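PDB 4A27: synaptic vesicle membrane protein VAT-1 homolog-like from Homo sapiens, which probably acts as an oxidoreductase of the zinc-containing alcohol dehydrogenase family, in which it is grouped with the quinone oxidoreductases. Local coordinates for residues 61-66 / 96-101; 5-10 / 18-23; 37-42 / 337-342; 66-71 / 88-93. All coordinates share one frame; numbering follows the deposited sequence.

Interaction 1: 61-66 / 96-101; sequences PLVPGF and AWAEVV
Two successive backbone carbonyls of the loop 61-66 receive two successive N-H groups from segment 96-101. Pro64 O takes the N-H of Trp97 at 3.0 Å, with the donor in the plane of the carbonyl and the hydrogen only modestly off line (158°). One residue further on, Gly65 O accepts from Ala96 N at 3.2 Å, but here the donor stands above the carbonyl plane, a poorer approach. Trp97 is the centre of an inverse gamma turn, whose weak Ala98 N to Ala96 O bond curls the chain. A further backbone hydrogen bond joins Trp97 to Val7, and another ties Val63 to Asn95, so several polar groups of this buried contact are met by main chain.

The indole lies across the Pro64-Gly65 peptide. Its CG is anti to the carbonyl carbon, and one face of the ring is turned to the loop. Pro64 CB makes a CH-pi contact 3.9 Å from the centroid of the Trp97 six-membered ring, while Gly65 CA sits 3.7 Å from that of the five-membered ring. A beta carbon on Gly65 would run into Trp97 CD1, and the positive phi of 105° already favours a residue without one. Val63 CG1 adds a contact to Trp97 O at 3.6 Å. An alanine in place of Trp97 would remove both CH-pi contacts and would probably loosen the loop over Pro64 and Gly65, even with its backbone bonds kept. The chemistry is thus divided: peptide groups fix the alignment of the two segments, and the indole face covers the Pro64-Gly65 peptide beside them.

Interaction 2: 5-10 / 18-23; sequences RAVVLA and LRLFRK
A bend at chi2 of Arg22 (-99°), with CG anti to the carbonyl carbon, swings its guanidinium over the side chain of Arg5. Arg5 also has CG anti to its carbonyl carbon, but turns at chi3 (-65°). The result is that Arg5 CG rests over the centre of the Arg22 guanidinium, 3.4 Å from Arg22 CZ, while the two guanidinium planes are tilted 42° apart. The like charges are held off, with Arg5 NE 4.7 Å from Arg22 NH2, and each has a partner outside: Arg5 NH1 forms a salt bridge with Glu320, and Arg22 NH1 hydrogen-bonds to Glu3 O. The carboxylate of Glu320 would probably ease the repulsion at Arg5.

The two strands, 4-9 and 18-23, make a beta hairpin that is a two-stranded antiparallel sheet of its own. Ala6 pairs with Phe21 and Val8 with Arg19 through two hydrogen bonds each, the straightest being Val8 N to Arg19 O at 2.9 Å, and every donor lies nearly along the C=O axis.

On the face that carries the arginine pair, aliphatic branches interlock. Leu18 CD2 reaches Val7 CG1 at 3.7 Å and Leu9 CD1 at 4.0 Å, and Leu20 CD2 lies 4.0 Å from Val7 CG2. Helix 322-330 covers part of this face, with Val322 on Val7 and Met326 on Leu18. On the other face Val8 CG2 comes to the edge of the Phe21 ring, near its plane, touching Phe21 CB at 3.7 Å with the two side chains crossing at about a right angle. Ala6, on the same face, packs on Ala98.

Interaction 3: 37-42 / 337-342; sequences VKACGL and KLILDV
The backbone bonds come first. Antiparallel strands 32-42 and 337-341 pair closely at Cys40 and Leu340, where Leu340 N gives to Cys40 O at 2.8 Å and Cys40 N returns a bond to Leu340 O at 3.0 Å. Leu42 N to Leu338 O and Val342 N to Lys38 O extend the ladder, although the latter donor stands above the carbonyl plane. Water bridges each end: one donates to Lys38 O and to Asp341 OD1 (2.6 Å), the other joins Leu42 O to Leu338 N. Lys38 and Ala39 both face Ser69 of strand 67-75, which makes a classic beta bulge in strand 32-42.

Apolar contacts lie on both faces. On the one with Ala39, Ile339 CG2 meets Ala39 CB at 3.9 Å, and its CD1 touches Gly41 CA at 3.9 Å. An alanine in place of Ile339 would strip both branches and would probably loosen the packing on Ala39, Gly41 and the nearby Leu316 and Ala121. On the other, Cys40 CB meets Leu340 CB at 4.0 Å.

Lys337 lays CE 3.4 Å from Leu42 O and sends NZ to Asn43 and Glu67. Main-chain bonds thus hold two distant strands in register, while Glu67 and Asn43 probably stabilise the buried ammonium.

Interaction 4: 66-71 / 88-93; sequences FECSGI and VMAFVN
Strands 67-75 and 87-91 form a beta hairpin, and this contact is the antiparallel ladder between them. Cys68 pairs with Ala90 and Gly70 with Val88 through two hydrogen bonds each, the shortest being Val88 N to Gly70 O at 2.8 Å. Between them Ser69 and Met89, a non-hydrogen-bonded pair, bring their CA atoms to 4.0 Å, and Ser69 CA sits 3.2 Å from Val88 O. At the far end Val92 N reaches Phe66 O at 2.9 Å from above the carbonyl plane.

The hairpin belongs to a larger mixed sheet that includes strands of the GroES-like region, with strand 32-42 beside strand 67-75 and strand 108-110 beside strand 87-91. Glu67 and Phe91 point to the side of the sheet lined by Pro124 and Met125. There both Glu67 oxygens are held, OE1 by Lys337 and Asn43, OE2 by Met125 N, so its buried charge is likely to be stabilised. Ser69 OG, on the same side, hydrogen-bonds to Phe117 O.

Side-chain contacts across the ladder are mostly with backbone oxygens. Val88 CG2, in the crowded position between backbone N and carbonyl carbon, lies 3.4 Å from Gly70 O. The Phe66 ring offers its edge to two oxygens, CD1 at 3.4 Å from Val92 O and CE1 at 4.1 Å from Asn93 OD1, the Asn93 amide being tilted 32° from the ring. Cys68 SG rests 4.3 Å from Ala90 CB.

In the fold
Interactions 1, 3 and 4 are buried and lie close together, with centres 10 to 11 Å apart, whereas interaction 2 is a partly exposed hairpin about 18 Å from interaction 4, centre to centre. It still joins the others through interaction 1: Leu9 N bonds Leu62 O, and Arg5 N bonds Glu99 OE1. Interactions 3 and 4 build on adjacent strands of one sheet, 32-42 and 67-75, and are tied by the Lys337-Glu67 salt bridge. Interaction 1 shares Phe66 with interaction 4 and leads into strand 100-104 of the same sheet. The chemistry follows place: an arginine's aliphatic stem lies over another's guanidinium in interaction 2, a buried ion pair links 3 and 4, and an indole packs on peptide in 1.

Interaction 1: 61-66 / 96-101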
loop_
_atom_site.group_PDB
_atom_site.type_symbol
_atom_site.label_atom_id
_atom_site.label_comp_id
_atom_site.label_asym_id
_atom_site.label_seq_id
_atom_site.Cartn_x
_atom_site.Cartn_y
_atom_site.Cartn_z
ATOM N N PRO A 61 31.203 -22.716 10.078
ATOM C CA PRO A 61 31.672 -21.316 10.160
ATOM C C PRO A 61 31.260 -20.513 8.938
ATOM O O PRO A 61 30.994 -21.089 7.880
ATOM C CB PRO A 61 33.197 -21.444 10.224
ATOM C CG PRO A 61 33.497 -22.817 9.671
ATOM C CD PRO A 61 32.330 -23.663 10.116
ATOM N N LEU A 62 31.166 -19.197 9.101
ATOM C CA LEU A 62 30.721 -18.318 8.028
ATOM C C LEU A 62 31.260 -16.917 8.222
ATOM O O LEU A 62 31.581 -16.511 9.325
ATOM C CB LEU A 62 29.196 -18.294 7.922
ATOM C CG LEU A 62 28.315 -17.679 9.017
ATOM C CD1 LEU A 62 28.198 -16.189 8.862
ATOM C CD2 LEU A 62 26.939 -18.318 8.920
ATOM N N VAL A 63 31.395 -16.196 7.121
ATOM C CA VAL A 63 31.831 -14.809 7.166
ATOM C C VAL A 63 30.512 -13.989 7.116
ATOM O O VAL A 63 29.714 -14.134 6.177
ATOM C CB VAL A 63 32.790 -14.503 6.003
ATOM C CG1 VAL A 63 33.241 -12.986 6.034
ATOM C CG2 VAL A 63 34.026 -15.468 6.008
ATOM N N PRO A 64 30.219 -13.208 8.167
ATOM C CA PRO A 64 29.002 -12.371 8.131
ATOM C C PRO A 64 29.111 -11.108 7.264
ATOM O O PRO A 64 30.173 -10.826 6.709
ATOM C CB PRO A 64 28.842 -11.908 9.575
ATOM C CG PRO A 64 29.890 -12.613 10.362
ATOM C CD PRO A 64 30.966 -13.000 9.415
ATOM N N GLY A 65 27.981 -10.405 7.146
ATOM C CA GLY A 65 27.899 -9.076 6.556
ATOM C C GLY A 65 27.291 -9.070 5.177
ATOM O O GLY A 65 27.589 -9.952 4.348
ATOM N N PHE A 66 26.488 -8.043 4.908
ATOM C CA PHE A 66 25.684 -7.951 3.680
ATOM C C PHE A 66 25.955 -6.715 2.812
ATOM O O PHE A 66 25.376 -6.574 1.734
ATOM C CB PHE A 66 24.213 -7.954 4.051
ATOM C CG PHE A 66 23.789 -9.209 4.727
ATOM C CD1 PHE A 66 23.613 -10.381 4.002
ATOM C CD2 PHE A 66 23.612 -9.249 6.084
ATOM C CE1 PHE A 66 23.254 -11.556 4.626
ATOM C CE2 PHE A 66 23.241 -10.417 6.710
ATOM C CZ PHE A 66 23.067 -11.575 5.973
ATOM N N ALA A 96 30.635 -10.240 3.448
ATOM C CA ALA A 96 31.084 -8.863 3.321
ATOM C C ALA A 96 32.216 -8.498 4.290
ATOM O O ALA A 96 33.015 -7.642 3.953
ATOM C CB ALA A 96 29.919 -7.896 3.493
ATOM N N TRP A 97 32.296 -9.117 5.470
ATOM C CA TRP A 97 33.321 -8.740 6.450
ATOM C C TRP A 97 34.698 -9.368 6.204
ATOM O O TRP A 97 35.216 -10.101 7.042
ATOM C CB TRP A 97 32.869 -9.051 7.884
ATOM C CG TRP A 97 31.638 -8.305 8.291
ATOM C CD1 TRP A 97 31.005 -7.302 7.589
ATOM C CD2 TRP A 97 30.929 -8.422 9.531
ATOM N NE1 TRP A 97 29.931 -6.831 8.303
ATOM C CE2 TRP A 97 29.846 -7.509 9.484
ATOM C CE3 TRP A 97 31.062 -9.259 10.648
ATOM C CZ2 TRP A 97 28.921 -7.381 10.523
ATOM C CZ3 TRP A 97 30.162 -9.136 11.673
ATOM C CH2 TRP A 97 29.088 -8.206 11.603
ATOM N N ALA A 98 35.303 -9.010 5.082
ATOM C CA ALA A 98 36.578 -9.564 4.641
ATOM C C ALA A 98 37.268 -8.515 3.772
ATOM O O ALA A 98 36.635 -7.552 3.306
ATOM C CB ALA A 98 36.371 -10.870 3.860
ATOM N N GLU A 99 38.565 -8.685 3.578
ATOM C CA GLU A 99 39.347 -7.784 2.756
ATOM C C GLU A 99 38.952 -7.824 1.291
ATOM O O GLU A 99 39.158 -6.840 0.573
ATOM C CB GLU A 99 40.857 -8.089 2.924
ATOM C CG GLU A 99 41.370 -7.663 4.294
ATOM C CD GLU A 99 42.836 -7.990 4.567
ATOM O OE1 GLU A 99 43.307 -9.091 4.196
ATOM O OE2 GLU A 99 43.499 -7.137 5.194
ATOM N N VAL A 100 38.441 -8.967 0.830
ATOM C CA VAL A 100 38.010 -9.141 -0.562
ATOM C C VAL A 100 36.698 -9.916 -0.638
ATOM O O VAL A 100 36.448 -10.849 0.155
ATOM C CB VAL A 100 39.100 -9.890 -1.430
ATOM C CG1 VAL A 100 38.671 -10.014 -2.868
ATOM C CG2 VAL A 100 40.469 -9.174 -1.378
ATOM N N VAL A 101 35.872 -9.493 -1.595
ATOM C CA VAL A 101 34.507 -9.958 -1.791
ATOM C C VAL A 101 34.250 -10.141 -3.282
ATOM O O VAL A 101 34.599 -9.283 -4.093
ATOM C CB VAL A 101 33.481 -8.908 -1.182
ATOM C CG1 VAL A 101 32.175 -8.905 -1.900
ATOM C CG2 VAL A 101 33.259 -9.170 0.325
#

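Interaction 2: 5-10 / 18-23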
loop_
_atom_site.group_PDB
_atom_site.type_symbol
_atom_site.label_atom_id
_atom_site.label_comp_id
_atom_site.label_asym_id
_atom_site.label_seq_id
_atom_site.Cartn_x
_atom_site.Cartn_y
_atom_site.Cartn_z
ATOM N N ARG A 5 42.365 -11.586 5.241
ATOM C CA ARG A 5 41.780 -11.574 6.605
ATOM C C ARG A 5 40.287 -11.389 6.523
ATOM O O ARG A 5 39.781 -10.713 5.625
ATOM C CB ARG A 5 42.336 -10.442 7.477
ATOM C CG ARG A 5 43.857 -10.433 7.627
ATOM C CD ARG A 5 44.284 -9.839 8.984
ATOM N NE ARG A 5 43.930 -8.429 9.124
ATOM C CZ ARG A 5 43.737 -7.801 10.285
ATOM N NH1 ARG A 5 43.840 -8.442 11.448
ATOM N NH2 ARG A 5 43.436 -6.508 10.280
ATOM N N ALA A 6 39.569 -12.033 7.434
ATOM C CA ALA A 6 38.150 -11.977 7.470
ATOM C C ALA A 6 37.661 -12.194 8.896
ATOM O O ALA A 6 38.417 -12.653 9.752
ATOM C CB ALA A 6 37.559 -13.029 6.532
ATOM N N VAL A 7 36.429 -11.754 9.167
ATOM C CA VAL A 7 35.768 -12.053 10.427
ATOM C C VAL A 7 35.014 -13.358 10.171
ATOM O O VAL A 7 34.325 -13.490 9.165
ATOM C CB VAL A 7 34.789 -10.963 10.871
ATOM C CG1 VAL A 7 34.060 -11.397 12.155
ATOM C CG2 VAL A 7 35.509 -9.629 11.089
ATOM N N VAL A 8 35.203 -14.327 11.060
ATOM C CA VAL A 8 34.503 -15.589 10.991
ATOM C C VAL A 8 33.589 -15.727 12.215
ATOM O O VAL A 8 33.972 -15.358 13.338
ATOM C CB VAL A 8 35.483 -16.787 10.951
ATOM C CG1 VAL A 8 34.703 -18.056 10.529
ATOM C CG2 VAL A 8 36.604 -16.518 10.003
ATOM N N LEU A 9 32.384 -16.226 11.972
ATOM C CA LEU A 9 31.487 -16.656 13.032
ATOM C C LEU A 9 31.736 -18.156 13.236
ATOM O O LEU A 9 31.392 -18.958 12.370
ATOM C CB LEU A 9 30.033 -16.401 12.640
ATOM C CG LEU A 9 28.956 -16.768 13.641
ATOM C CD1 LEU A 9 29.113 -15.985 14.927
ATOM C CD2 LEU A 9 27.603 -16.560 13.000
ATOM N N ALA A 10 32.361 -18.513 14.361
ATOM C CA ALA A 10 32.784 -19.906 14.618
ATOM C C ALA A 10 31.583 -20.831 14.771
ATOM O O ALA A 10 31.518 -21.877 14.138
ATOM C CB ALA A 10 33.648 -19.965 15.853
ATOM N N LEU A 18 32.714 -14.634 17.565
ATOM C CA LEU A 18 33.341 -13.874 16.468
ATOM C C LEU A 18 34.869 -13.738 16.644
ATOM O O LEU A 18 35.375 -13.347 17.700
ATOM C CB LEU A 18 32.728 -12.462 16.330
ATOM C CG LEU A 18 31.312 -12.287 15.778
ATOM C CD1 LEU A 18 30.778 -10.907 16.084
ATOM C CD2 LEU A 18 31.202 -12.596 14.254
ATOM N N ARG A 19 35.609 -14.057 15.587
ATOM C CA ARG A 19 37.074 -14.036 15.642
ATOM C C ARG A 19 37.659 -13.597 14.290
ATOM O O ARG A 19 36.977 -13.663 13.270
ATOM C CB ARG A 19 37.552 -15.452 16.012
ATOM C CG ARG A 19 37.076 -15.999 17.375
ATOM C CD ARG A 19 37.170 -17.535 17.513
ATOM N NE ARG A 19 38.538 -18.076 17.480
ATOM C CZ ARG A 19 39.366 -18.186 18.523
ATOM N NH1 ARG A 19 39.012 -17.808 19.749
ATOM N NH2 ARG A 19 40.579 -18.693 18.338
ATOM N N LEU A 20 38.915 -13.151 14.277
ATOM C CA LEU A 20 39.590 -12.850 13.015
ATOM C C LEU A 20 40.366 -14.077 12.538
ATOM O O LEU A 20 40.900 -14.833 13.353
ATOM C CB LEU A 20 40.519 -11.649 13.159
ATOM C CG LEU A 20 39.761 -10.326 13.025
ATOM C CD1 LEU A 20 40.524 -9.215 13.741
ATOM C CD2 LEU A 20 39.515 -9.997 11.531
ATOM N N PHE A 21 40.413 -14.272 11.221
ATOM C CA PHE A 21 41.117 -15.397 10.626
ATOM C C PHE A 21 41.461 -15.215 9.174
ATOM O O PHE A 21 41.035 -14.267 8.542
ATOM C CB PHE A 21 40.225 -16.608 10.782
ATOM C CG PHE A 21 40.215 -17.102 12.178
ATOM C CD1 PHE A 21 41.418 -17.350 12.832
ATOM C CD2 PHE A 21 39.040 -17.219 12.884
ATOM C CE1 PHE A 21 41.434 -17.744 14.135
ATOM C CE2 PHE A 21 39.062 -17.621 14.204
ATOM C CZ PHE A 21 40.262 -17.882 14.824
ATOM N N ARG A 22 42.250 -16.133 8.645
ATOM C CA ARG A 22 42.709 -16.018 7.277
ATOM C C ARG A 22 41.894 -16.908 6.405
ATOM O O ARG A 22 41.449 -17.941 6.854
ATOM C CB ARG A 22 44.168 -16.402 7.176
ATOM C CG ARG A 22 45.065 -15.380 7.859
ATOM C CD ARG A 22 45.672 -14.427 6.826
ATOM N NE ARG A 22 46.407 -13.344 7.470
ATOM C CZ ARG A 22 46.676 -12.191 6.875
ATOM N NH1 ARG A 22 46.277 -11.965 5.620
ATOM N NH2 ARG A 22 47.333 -11.257 7.545
ATOM N N LYS A 23 41.706 -16.505 5.158
ATOM C CA LYS A 23 40.836 -17.209 4.256
ATOM C C LYS A 23 41.348 -17.166 2.820
ATOM O O LYS A 23 42.034 -16.220 2.442
ATOM C CB LYS A 23 39.480 -16.534 4.353
ATOM C CG LYS A 23 38.362 -17.127 3.545
ATOM C CD LYS A 23 37.000 -16.670 4.072
ATOM C CE LYS A 23 35.856 -17.513 3.539
ATOM N NZ LYS A 23 36.022 -17.820 2.093
#

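Interaction 3: 37-42 / 337-342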
loop_
_atom_site.group_PDB
_atom_site.type_symbol
_atom_site.label_atom_id
_atom_site.label_comp_id
_atom_site.label_asym_id
_atom_site.label_seq_id
_atom_site.Cartn_x
_atom_site.Cartn_y
_atom_site.Cartn_z
ATOM N N VAL A 37 37.808 -4.578 -0.384
ATOM C CA VAL A 37 36.858 -3.962 0.518
ATOM C C VAL A 37 37.530 -2.888 1.324
ATOM O O VAL A 37 38.629 -3.087 1.835
ATOM C CB VAL A 37 36.249 -5.005 1.475
ATOM C CG1 VAL A 37 35.346 -4.357 2.591
ATOM C CG2 VAL A 37 35.497 -6.017 0.666
ATOM N N LYS A 38 36.887 -1.727 1.405
ATOM C CA LYS A 38 37.388 -0.634 2.240
ATOM C C LYS A 38 36.535 -0.459 3.504
ATOM O O LYS A 38 37.043 -0.060 4.547
ATOM C CB LYS A 38 37.380 0.650 1.458
ATOM C CG LYS A 38 38.308 0.643 0.258
ATOM C CD LYS A 38 39.737 0.860 0.708
ATOM C CE LYS A 38 40.717 0.945 -0.447
ATOM N NZ LYS A 38 41.933 1.679 0.052
ATOM N N ALA A 39 35.223 -0.687 3.381
ATOM C CA ALA A 39 34.348 -0.577 4.530
ATOM C C ALA A 39 33.149 -1.464 4.375
ATOM O O ALA A 39 32.730 -1.782 3.263
ATOM C CB ALA A 39 33.932 0.871 4.716
ATOM N N CYS A 40 32.566 -1.806 5.521
ATOM C CA CYS A 40 31.410 -2.644 5.626
ATOM C C CYS A 40 30.385 -2.021 6.577
ATOM O O CYS A 40 30.714 -1.505 7.683
ATOM C CB CYS A 40 31.791 -4.028 6.244
ATOM S SG CYS A 40 33.411 -4.738 5.777
ATOM N N GLY A 41 29.133 -2.215 6.215
ATOM C CA GLY A 41 28.003 -1.792 7.037
ATOM C C GLY A 41 27.701 -2.777 8.148
ATOM O O GLY A 41 27.824 -4.000 7.972
ATOM N N LEU A 42 27.412 -2.254 9.323
ATOM C CA LEU A 42 26.872 -3.082 10.428
ATOM C C LEU A 42 25.366 -2.908 10.456
ATOM O O LEU A 42 24.868 -1.769 10.487
ATOM C CB LEU A 42 27.473 -2.640 11.741
ATOM C CG LEU A 42 28.419 -3.628 12.389
ATOM C CD1 LEU A 42 29.714 -2.955 12.694
ATOM C CD2 LEU A 42 27.738 -4.176 13.642
ATOM N N LYS A 337 24.718 5.199 11.342
ATOM C CA LYS A 337 25.243 3.883 10.980
ATOM C C LYS A 337 26.577 3.564 11.624
ATOM O O LYS A 337 27.400 4.438 11.770
ATOM C CB LYS A 337 25.489 3.886 9.464
ATOM C CG LYS A 337 25.826 2.539 8.885
ATOM C CD LYS A 337 24.619 1.843 8.348
ATOM C CE LYS A 337 24.910 0.408 7.902
ATOM N NZ LYS A 337 23.756 -0.259 7.264
ATOM N N LEU A 338 26.800 2.316 11.988
ATOM C CA LEU A 338 28.116 1.903 12.458
ATOM C C LEU A 338 28.808 1.260 11.277
ATOM O O LEU A 338 28.210 0.473 10.569
ATOM C CB LEU A 338 28.011 0.891 13.618
ATOM C CG LEU A 338 27.442 1.471 14.913
ATOM C CD1 LEU A 338 25.955 1.821 14.731
ATOM C CD2 LEU A 338 27.687 0.490 16.043
ATOM N N ILE A 339 30.077 1.577 11.088
ATOM C CA ILE A 339 30.830 1.107 9.968
ATOM C C ILE A 339 32.100 0.426 10.400
ATOM O O ILE A 339 32.807 0.920 11.257
ATOM C CB ILE A 339 31.296 2.299 9.101
ATOM C CG1 ILE A 339 30.092 2.914 8.416
ATOM C CG2 ILE A 339 32.338 1.823 8.090
ATOM C CD1 ILE A 339 29.275 1.878 7.633
ATOM N N LEU A 340 32.374 -0.734 9.794
ATOM C CA LEU A 340 33.646 -1.414 9.992
ATOM C C LEU A 340 34.597 -0.831 8.952
ATOM O O LEU A 340 34.341 -0.946 7.750
ATOM C CB LEU A 340 33.510 -2.892 9.722
ATOM C CG LEU A 340 32.604 -3.691 10.653
ATOM C CD1 LEU A 340 32.906 -5.190 10.481
ATOM C CD2 LEU A 340 32.797 -3.228 12.103
ATOM N N ASP A 341 35.650 -0.198 9.412
ATOM C CA ASP A 341 36.614 0.458 8.531
ATOM C C ASP A 341 37.889 -0.422 8.482
ATOM O O ASP A 341 38.633 -0.501 9.458
ATOM C CB ASP A 341 36.898 1.844 9.104
ATOM C CG ASP A 341 37.833 2.641 8.269
ATOM O OD1 ASP A 341 38.692 2.028 7.601
ATOM O OD2 ASP A 341 37.735 3.882 8.335
ATOM N N VAL A 342 38.108 -1.099 7.358
ATOM C CA VAL A 342 39.186 -2.106 7.245
ATOM C C VAL A 342 40.610 -1.523 7.549
ATOM O O VAL A 342 41.420 -2.199 8.151
ATOM C CB VAL A 342 39.172 -2.794 5.859
ATOM C CG1 VAL A 342 40.356 -3.725 5.707
ATOM C CG2 VAL A 342 37.835 -3.486 5.638
HETATM O O HOH W 1 39.304 1.348 5.201
HETATM O O HOH W 2 24.607 0.653 11.648
#

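Interaction 4: 66-71 / 88-93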
loop_
_atom_site.group_PDB
_atom_site.type_symbol
_atom_site.label_atom_id
_atom_site.label_comp_id
_atom_site.label_asym_id
_atom_site.label_seq_id
_atom_site.Cartn_x
_atom_site.Cartn_y
_atom_site.Cartn_z
ATOM N N PHE A 66 26.488 -8.043 4.908
ATOM C CA PHE A 66 25.684 -7.951 3.680
ATOM C C PHE A 66 25.955 -6.715 2.812
ATOM O O PHE A 66 25.376 -6.574 1.734
ATOM C CB PHE A 66 24.213 -7.954 4.051
ATOM C CG PHE A 66 23.789 -9.209 4.727
ATOM C CD1 PHE A 66 23.613 -10.381 4.002
ATOM C CD2 PHE A 66 23.612 -9.249 6.084
ATOM C CE1 PHE A 66 23.254 -11.556 4.626
ATOM C CE2 PHE A 66 23.241 -10.417 6.710
ATOM C CZ PHE A 66 23.067 -11.575 5.973
ATOM N N GLU A 67 26.800 -5.812 3.292
ATOM C CA GLU A 67 26.887 -4.454 2.709
ATOM C C GLU A 67 28.316 -4.032 2.825
ATOM O O GLU A 67 28.882 -4.130 3.893
ATOM C CB GLU A 67 25.984 -3.545 3.531
ATOM C CG GLU A 67 26.031 -2.071 3.279
ATOM C CD GLU A 67 25.069 -1.345 4.225
ATOM O OE1 GLU A 67 24.947 -1.726 5.425
ATOM O OE2 GLU A 67 24.409 -0.441 3.731
ATOM N N CYS A 68 28.917 -3.580 1.731
ATOM C CA CYS A 68 30.275 -3.143 1.753
ATOM C C CYS A 68 30.508 -2.098 0.676
ATOM O O CYS A 68 29.648 -1.857 -0.182
ATOM C CB CYS A 68 31.217 -4.338 1.542
ATOM S SG CYS A 68 31.187 -4.987 -0.186
ATOM N N SER A 69 31.683 -1.467 0.737
ATOM C CA SER A 69 32.144 -0.595 -0.355
ATOM C C SER A 69 33.632 -0.845 -0.570
ATOM O O SER A 69 34.349 -1.292 0.326
ATOM C CB SER A 69 31.894 0.884 -0.038
ATOM O OG SER A 69 32.666 1.295 1.096
ATOM N N GLY A 70 34.096 -0.582 -1.781
ATOM C CA GLY A 70 35.508 -0.710 -2.061
ATOM C C GLY A 70 35.834 -0.477 -3.542
ATOM O O GLY A 70 35.099 0.216 -4.256
ATOM N N ILE A 71 36.957 -1.047 -3.983
ATOM C CA ILE A 71 37.517 -0.830 -5.335
ATOM C C ILE A 71 37.453 -2.132 -6.140
ATOM O O ILE A 71 37.808 -3.195 -5.621
ATOM C CB ILE A 71 38.972 -0.306 -5.237
ATOM C CG1 ILE A 71 38.989 1.038 -4.521
ATOM C CG2 ILE A 71 39.623 -0.136 -6.616
ATOM C CD1 ILE A 71 40.418 1.624 -4.323
ATOM N N VAL A 88 32.993 1.378 -5.756
ATOM C CA VAL A 88 31.649 0.817 -5.728
ATOM C C VAL A 88 31.122 0.547 -4.323
ATOM O O VAL A 88 31.884 0.486 -3.352
ATOM C CB VAL A 88 31.634 -0.471 -6.511
ATOM C CG1 VAL A 88 31.980 -0.164 -7.963
ATOM C CG2 VAL A 88 32.645 -1.483 -5.855
ATOM N N MET A 89 29.812 0.384 -4.237
ATOM C CA MET A 89 29.173 -0.158 -3.053
ATOM C C MET A 89 28.349 -1.332 -3.517
ATOM O O MET A 89 27.996 -1.424 -4.699
ATOM C CB MET A 89 28.304 0.906 -2.369
ATOM C CG MET A 89 27.130 1.395 -3.191
ATOM S SD MET A 89 26.249 2.813 -2.444
ATOM C CE MET A 89 25.275 3.351 -3.877
ATOM N N ALA A 90 28.031 -2.243 -2.607
ATOM C CA ALA A 90 27.503 -3.508 -3.062
ATOM C C ALA A 90 26.816 -4.254 -1.960
ATOM O O ALA A 90 27.175 -4.096 -0.793
ATOM C CB ALA A 90 28.648 -4.391 -3.656
ATOM N N PHE A 91 25.794 -5.013 -2.346
ATOM C CA PHE A 91 25.151 -5.947 -1.446
ATOM C C PHE A 91 25.845 -7.270 -1.671
ATOM O O PHE A 91 26.239 -7.581 -2.787
ATOM C CB PHE A 91 23.663 -6.139 -1.789
ATOM C CG PHE A 91 22.787 -4.954 -1.486
ATOM C CD1 PHE A 91 22.419 -4.666 -0.188
ATOM C CD2 PHE A 91 22.284 -4.146 -2.508
ATOM C CE1 PHE A 91 21.600 -3.587 0.070
ATOM C CE2 PHE A 91 21.462 -3.070 -2.242
ATOM C CZ PHE A 91 21.110 -2.807 -0.971
ATOM N N VAL A 92 25.925 -8.083 -0.652
ATOM C CA VAL A 92 26.524 -9.378 -0.832
ATOM C C VAL A 92 25.851 -10.316 0.141
ATOM O O VAL A 92 25.490 -9.909 1.252
ATOM C CB VAL A 92 28.075 -9.313 -0.699
ATOM C CG1 VAL A 92 28.480 -8.808 0.620
ATOM C CG2 VAL A 92 28.687 -10.700 -0.946
ATOM N N ASN A 93 25.576 -11.534 -0.320
ATOM C CA ASN A 93 24.798 -12.473 0.465
ATOM C C ASN A 93 25.762 -13.146 1.409
ATOM O O ASN A 93 26.254 -14.232 1.142
ATOM C CB ASN A 93 24.061 -13.479 -0.452
ATOM C CG ASN A 93 22.980 -14.280 0.278
ATOM O OD1 ASN A 93 22.709 -14.085 1.458
ATOM N ND2 ASN A 93 22.341 -15.181 -0.451
#